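Local coordinates for T-cell surface protein tactile (Homo sapiens, PDB 6ARQ) that promotes adhesion of natural killer cells to their targets by binding PVR, this chain being its N-terminal V-type immunoglobulin domain, at residues Leu86-Cys99 with Glu106-Gln118. The protein carries 1 engineered substitution. Sequence-based numbering, arbitrary orientation.
Sequences LRNMSSSVSGRYEC and EGIQTKIYNLLIQ. Engineered in segment 86-99: Ser91 (natural residue Cys).
Tyr97 pairs with Tyr113 across the F-G hairpin of a V-type immunoglobulin domain, both rings on the inner face of the sheet, through two nearly straight backbone hydrogen bonds: Tyr97 N to Tyr113 O and Tyr113 N to Tyr97 O, both 2.8 Å. The antiparallel ladder continues on either side, through more bent bonds at Gly95 with Leu115 and straighter ones at Cys99 with Lys111. CG of Tyr97 stands beside the backbone N (chi1 -68°), and the ring runs back to the preceding turn, where its OH donates to a lone pair of Val93 O (2.7 Å), the bond of a tyrosine corner. This tie anchors Val93, just ahead of the strand, to the ring. Leu115, its CG turned opposite the backbone N (chi1 180°), sends CD2 to 3.7 Å from Met89 SD of that loop and meets Leu86, the end of strand 79-86, tip to tip; the same methyl meets Tyr97 CE2 obliquely. Further along, Ile117 crosses Met89 at about a right angle, and its CG1 rests against Ser90 O. Leu115 O takes two donors, Gly95 N and Ser94 OG, the latter at 3.0 Å. On the other face, Arg96 bends at chi3 (62°) and lays its guanidinium over Ile112 CG2, 3.8 Å from CZ, while its NH1 makes a salt bridge to Glu11. Glu98 lies alongside Ile112, its OE1 against the Thr110 methyl. The hairpin sits between strand 9-16, parallel to 107-117, and strand 33-42, antiparallel to 95-104; inward, Cys99 is disulfide-bonded to Cys26 of strand 22-29, linking the two sheets, and Tyr113 OH is hydrogen-bonded to Thr25 O there.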
loop_
_atom_site.group_PDB
_atom_site.type_symbol
_atom_site.label_atom_id
_atom_site.label_comp_id
_atom_site.label_asym_id
_atom_site.label_seq_id
_atom_site.Cartn_x
_atom_site.Cartn_y
_atom_site.Cartn_z
ATOM N N LEU A 86 10.524 -30.650 39.369
ATOM C CA LEU A 86 10.640 -29.495 40.263
ATOM C C LEU A 86 10.379 -29.967 41.687
ATOM O O LEU A 86 9.311 -30.523 41.955
ATOM C CB LEU A 86 9.668 -28.370 39.851
ATOM C CG LEU A 86 9.840 -27.783 38.442
ATOM C CD1 LEU A 86 8.555 -27.164 37.948
ATOM C CD2 LEU A 86 10.982 -26.777 38.386
ATOM N N ARG A 87 11.372 -29.808 42.581
ATOM C CA ARG A 87 11.294 -30.268 43.975
ATOM C C ARG A 87 11.544 -29.133 44.968
ATOM O O ARG A 87 12.372 -28.262 44.698
ATOM C CB ARG A 87 12.307 -31.401 44.222
ATOM C CG ARG A 87 12.069 -32.641 43.370
ATOM C CD ARG A 87 13.138 -33.692 43.576
ATOM N NE ARG A 87 13.178 -34.638 42.460
ATOM C CZ ARG A 87 13.938 -34.489 41.379
ATOM N NH1 ARG A 87 14.734 -33.433 41.261
ATOM N NH2 ARG A 87 13.908 -35.394 40.411
ATOM N N ASN A 88 10.849 -29.172 46.134
ATOM C CA ASN A 88 10.920 -28.194 47.238
ATOM C C ASN A 88 10.867 -26.755 46.678
ATOM O O ASN A 88 11.779 -25.948 46.887
ATOM C CB ASN A 88 12.171 -28.428 48.104
ATOM C CG ASN A 88 11.891 -28.469 49.586
ATOM O OD1 ASN A 88 11.446 -27.488 50.195
ATOM N ND2 ASN A 88 12.174 -29.603 50.207
ATOM N N MET A 89 9.790 -26.475 45.929
ATOM C CA MET A 89 9.539 -25.229 45.209
ATOM C C MET A 89 9.294 -24.022 46.113
ATOM O O MET A 89 8.777 -24.160 47.223
ATOM C CB MET A 89 8.339 -25.400 44.268
ATOM C CG MET A 89 8.565 -26.431 43.180
ATOM S SD MET A 89 7.155 -26.626 42.069
ATOM C CE MET A 89 6.025 -27.510 43.122
ATOM N N SER A 90 9.654 -22.832 45.597
ATOM C CA SER A 90 9.470 -21.524 46.228
ATOM C C SER A 90 8.687 -20.600 45.270
ATOM O O SER A 90 8.312 -21.036 44.177
ATOM C CB SER A 90 10.817 -20.917 46.617
ATOM O OG SER A 90 11.518 -20.388 45.502
ATOM N N SER A 91 8.443 -19.334 45.677
ATOM C CA SER A 91 7.710 -18.340 44.884
ATOM C C SER A 91 8.460 -17.938 43.596
ATOM O O SER A 91 7.819 -17.522 42.631
ATOM C CB SER A 91 7.415 -17.099 45.720
ATOM O OG SER A 91 8.604 -16.477 46.178
ATOM N N SER A 92 9.802 -18.067 43.583
ATOM C CA SER A 92 10.652 -17.735 42.433
ATOM C C SER A 92 10.494 -18.744 41.280
ATOM O O SER A 92 10.755 -18.396 40.127
ATOM C CB SER A 92 12.117 -17.655 42.856
ATOM O OG SER A 92 12.546 -18.849 43.492
ATOM N N VAL A 93 10.064 -19.982 41.595
ATOM C CA VAL A 93 9.851 -21.076 40.635
ATOM C C VAL A 93 8.523 -20.860 39.870
ATOM O O VAL A 93 8.380 -21.361 38.755
ATOM C CB VAL A 93 9.891 -22.472 41.328
ATOM C CG1 VAL A 93 10.074 -23.596 40.312
ATOM C CG2 VAL A 93 10.991 -22.539 42.383
ATOM N N SER A 94 7.567 -20.110 40.464
ATOM C CA SER A 94 6.259 -19.812 39.868
ATOM C C SER A 94 6.410 -19.111 38.509
ATOM O O SER A 94 7.211 -18.183 38.376
ATOM C CB SER A 94 5.422 -18.954 40.815
ATOM O OG SER A 94 4.139 -18.666 40.282
ATOM N N GLY A 95 5.665 -19.597 37.520
ATOM C CA GLY A 95 5.680 -19.062 36.164
ATOM C C GLY A 95 5.184 -20.026 35.107
ATOM O O GLY A 95 4.764 -21.145 35.424
ATOM N N ARG A 96 5.232 -19.590 33.836
ATOM C CA ARG A 96 4.803 -20.382 32.686
ATOM C C ARG A 96 5.956 -21.221 32.139
ATOM O O ARG A 96 7.023 -20.685 31.838
ATOM C CB ARG A 96 4.237 -19.474 31.584
ATOM C CG ARG A 96 2.752 -19.160 31.727
ATOM C CD ARG A 96 2.353 -17.908 30.958
ATOM N NE ARG A 96 2.569 -18.036 29.514
ATOM C CZ ARG A 96 1.620 -18.328 28.630
ATOM N NH1 ARG A 96 0.367 -18.520 29.028
ATOM N NH2 ARG A 96 1.913 -18.422 27.340
ATOM N N TYR A 97 5.735 -22.540 32.024
ATOM C CA TYR A 97 6.691 -23.515 31.504
ATOM C C TYR A 97 6.115 -24.165 30.256
ATOM O O TYR A 97 5.044 -24.772 30.318
ATOM C CB TYR A 97 7.034 -24.576 32.567
ATOM C CG TYR A 97 7.823 -24.038 33.738
ATOM C CD1 TYR A 97 9.213 -24.010 33.713
ATOM C CD2 TYR A 97 7.182 -23.581 34.886
ATOM C CE1 TYR A 97 9.948 -23.522 34.793
ATOM C CE2 TYR A 97 7.905 -23.091 35.973
ATOM C CZ TYR A 97 9.289 -23.065 35.922
ATOM O OH TYR A 97 10.013 -22.585 36.984
ATOM N N GLU A 98 6.807 -24.020 29.119
ATOM C CA GLU A 98 6.359 -24.564 27.841
ATOM C C GLU A 98 7.230 -25.726 27.387
ATOM O O GLU A 98 8.456 -25.669 27.513
ATOM C CB GLU A 98 6.361 -23.461 26.765
ATOM C CG GLU A 98 5.640 -23.838 25.480
ATOM C CD GLU A 98 6.078 -23.088 24.239
ATOM O OE1 GLU A 98 6.618 -23.739 23.316
ATOM O OE2 GLU A 98 5.863 -21.856 24.176
ATOM N N CYS A 99 6.588 -26.772 26.838
ATOM C CA CYS A 99 7.268 -27.920 26.249
ATOM C C CYS A 99 6.939 -27.959 24.761
ATOM O O CYS A 99 5.808 -27.662 24.363
ATOM C CB CYS A 99 6.931 -29.235 26.956
ATOM S SG CYS A 99 5.441 -30.075 26.353
ATOM N N GLU A 106 3.935 -36.157 12.509
ATOM C CA GLU A 106 2.856 -35.508 13.273
ATOM C C GLU A 106 3.044 -33.989 13.411
ATOM O O GLU A 106 2.059 -33.271 13.601
ATOM C CB GLU A 106 2.708 -36.136 14.669
ATOM C CG GLU A 106 2.055 -37.510 14.677
ATOM C CD GLU A 106 2.930 -38.658 14.211
ATOM O OE1 GLU A 106 2.445 -39.476 13.399
ATOM O OE2 GLU A 106 4.109 -38.722 14.629
ATOM N N GLY A 107 4.289 -33.527 13.333
ATOM C CA GLY A 107 4.620 -32.112 13.431
ATOM C C GLY A 107 4.995 -31.644 14.820
ATOM O O GLY A 107 5.515 -32.421 15.627
ATOM N N ILE A 108 4.727 -30.361 15.107
ATOM C CA ILE A 108 5.065 -29.735 16.383
ATOM C C ILE A 108 3.847 -29.698 17.318
ATOM O O ILE A 108 2.786 -29.189 16.955
ATOM C CB ILE A 108 5.684 -28.318 16.163
ATOM C CG1 ILE A 108 7.060 -28.412 15.475
ATOM C CG2 ILE A 108 5.809 -27.520 17.465
ATOM C CD1 ILE A 108 7.048 -28.014 14.041
ATOM N N GLN A 109 4.034 -30.245 18.532
ATOM C CA GLN A 109 3.078 -30.252 19.638
ATOM C C GLN A 109 3.573 -29.279 20.699
ATOM O O GLN A 109 4.776 -29.222 20.959
ATOM C CB GLN A 109 2.908 -31.661 20.226
ATOM C CG GLN A 109 1.760 -32.446 19.618
ATOM C CD GLN A 109 2.252 -33.462 18.626
ATOM O OE1 GLN A 109 2.629 -34.581 18.985
ATOM N NE2 GLN A 109 2.261 -33.094 17.354
ATOM N N THR A 110 2.660 -28.503 21.297
ATOM C CA THR A 110 3.009 -27.504 22.307
ATOM C C THR A 110 2.050 -27.605 23.495
ATOM O O THR A 110 0.838 -27.722 23.307
ATOM C CB THR A 110 3.007 -26.095 21.663
ATOM O OG1 THR A 110 3.941 -26.073 20.582
ATOM C CG2 THR A 110 3.356 -24.980 22.647
ATOM N N LYS A 111 2.604 -27.563 24.717
ATOM C CA LYS A 111 1.832 -27.570 25.954
ATOM C C LYS A 111 2.451 -26.580 26.935
ATOM O O LYS A 111 3.648 -26.658 27.226
ATOM C CB LYS A 111 1.720 -28.976 26.559
ATOM C CG LYS A 111 0.452 -29.155 27.397
ATOM C CD LYS A 111 0.370 -30.526 28.057
ATOM C CE LYS A 111 -0.359 -31.558 27.228
ATOM N NZ LYS A 111 -0.393 -32.879 27.908
ATOM N N ILE A 112 1.639 -25.620 27.403
ATOM C CA ILE A 112 2.065 -24.576 28.336
ATOM C C ILE A 112 1.450 -24.856 29.709
ATOM O O ILE A 112 0.233 -25.001 29.832
ATOM C CB ILE A 112 1.726 -23.140 27.825
ATOM C CG1 ILE A 112 2.131 -22.935 26.347
ATOM C CG2 ILE A 112 2.368 -22.067 28.710
ATOM C CD1 ILE A 112 0.968 -22.892 25.369
ATOM N N TYR A 113 2.313 -24.951 30.728
ATOM C CA TYR A 113 1.948 -25.185 32.119
ATOM C C TYR A 113 2.180 -23.918 32.925
ATOM O O TYR A 113 3.324 -23.476 33.050
ATOM C CB TYR A 113 2.772 -26.344 32.711
ATOM C CG TYR A 113 2.373 -27.725 32.241
ATOM C CD1 TYR A 113 1.332 -28.417 32.854
ATOM C CD2 TYR A 113 3.088 -28.376 31.240
ATOM C CE1 TYR A 113 0.980 -29.704 32.450
ATOM C CE2 TYR A 113 2.749 -29.665 30.828
ATOM C CZ TYR A 113 1.693 -30.325 31.438
ATOM O OH TYR A 113 1.345 -31.595 31.048
ATOM N N ASN A 114 1.103 -23.317 33.450
ATOM C CA ASN A 114 1.216 -22.120 34.275
ATOM C C ASN A 114 1.250 -22.562 35.735
ATOM O O ASN A 114 0.212 -22.881 36.316
ATOM C CB ASN A 114 0.089 -21.118 33.981
ATOM C CG ASN A 114 0.216 -19.790 34.698
ATOM O OD1 ASN A 114 1.315 -19.274 34.951
ATOM N ND2 ASN A 114 -0.919 -19.187 35.019
ATOM N N LEU A 115 2.468 -22.665 36.291
ATOM C CA LEU A 115 2.703 -23.100 37.664
ATOM C C LEU A 115 2.537 -21.927 38.622
ATOM O O LEU A 115 3.234 -20.917 38.499
ATOM C CB LEU A 115 4.101 -23.736 37.797
ATOM C CG LEU A 115 4.519 -24.256 39.180
ATOM C CD1 LEU A 115 3.706 -25.482 39.596
ATOM C CD2 LEU A 115 5.994 -24.578 39.203
ATOM N N LEU A 116 1.600 -22.069 39.568
ATOM C CA LEU A 116 1.287 -21.058 40.574
ATOM C C LEU A 116 1.586 -21.604 41.967
ATOM O O LEU A 116 1.054 -22.650 42.346
ATOM C CB LEU A 116 -0.183 -20.615 40.459
ATOM C CG LEU A 116 -0.572 -19.922 39.150
ATOM C CD1 LEU A 116 -1.524 -20.782 38.337
ATOM C CD2 LEU A 116 -1.183 -18.563 39.414
ATOM N N ILE A 117 2.469 -20.913 42.710
ATOM C CA ILE A 117 2.866 -21.300 44.067
ATOM C C ILE A 117 2.093 -20.425 45.065
ATOM O O ILE A 117 2.254 -19.201 45.072
ATOM C CB ILE A 117 4.413 -21.232 44.277
ATOM C CG1 ILE A 117 5.202 -22.054 43.205
ATOM C CG2 ILE A 117 4.820 -21.619 45.711
ATOM C CD1 ILE A 117 4.949 -23.625 43.117
ATOM N N GLN A 118 1.239 -21.065 45.884
ATOM C CA GLN A 118 0.405 -20.408 46.892
ATOM C C GLN A 118 0.887 -20.750 48.299
ATOM O O GLN A 118 1.722 -20.042 48.856
ATOM C CB GLN A 118 -1.069 -20.811 46.723
ATOM C CG GLN A 118 -1.729 -20.254 45.466
ATOM C CD GLN A 118 -3.171 -20.677 45.344
ATOM O OE1 GLN A 118 -3.490 -21.856 45.154
ATOM N NE2 GLN A 118 -4.079 -19.715 45.421
#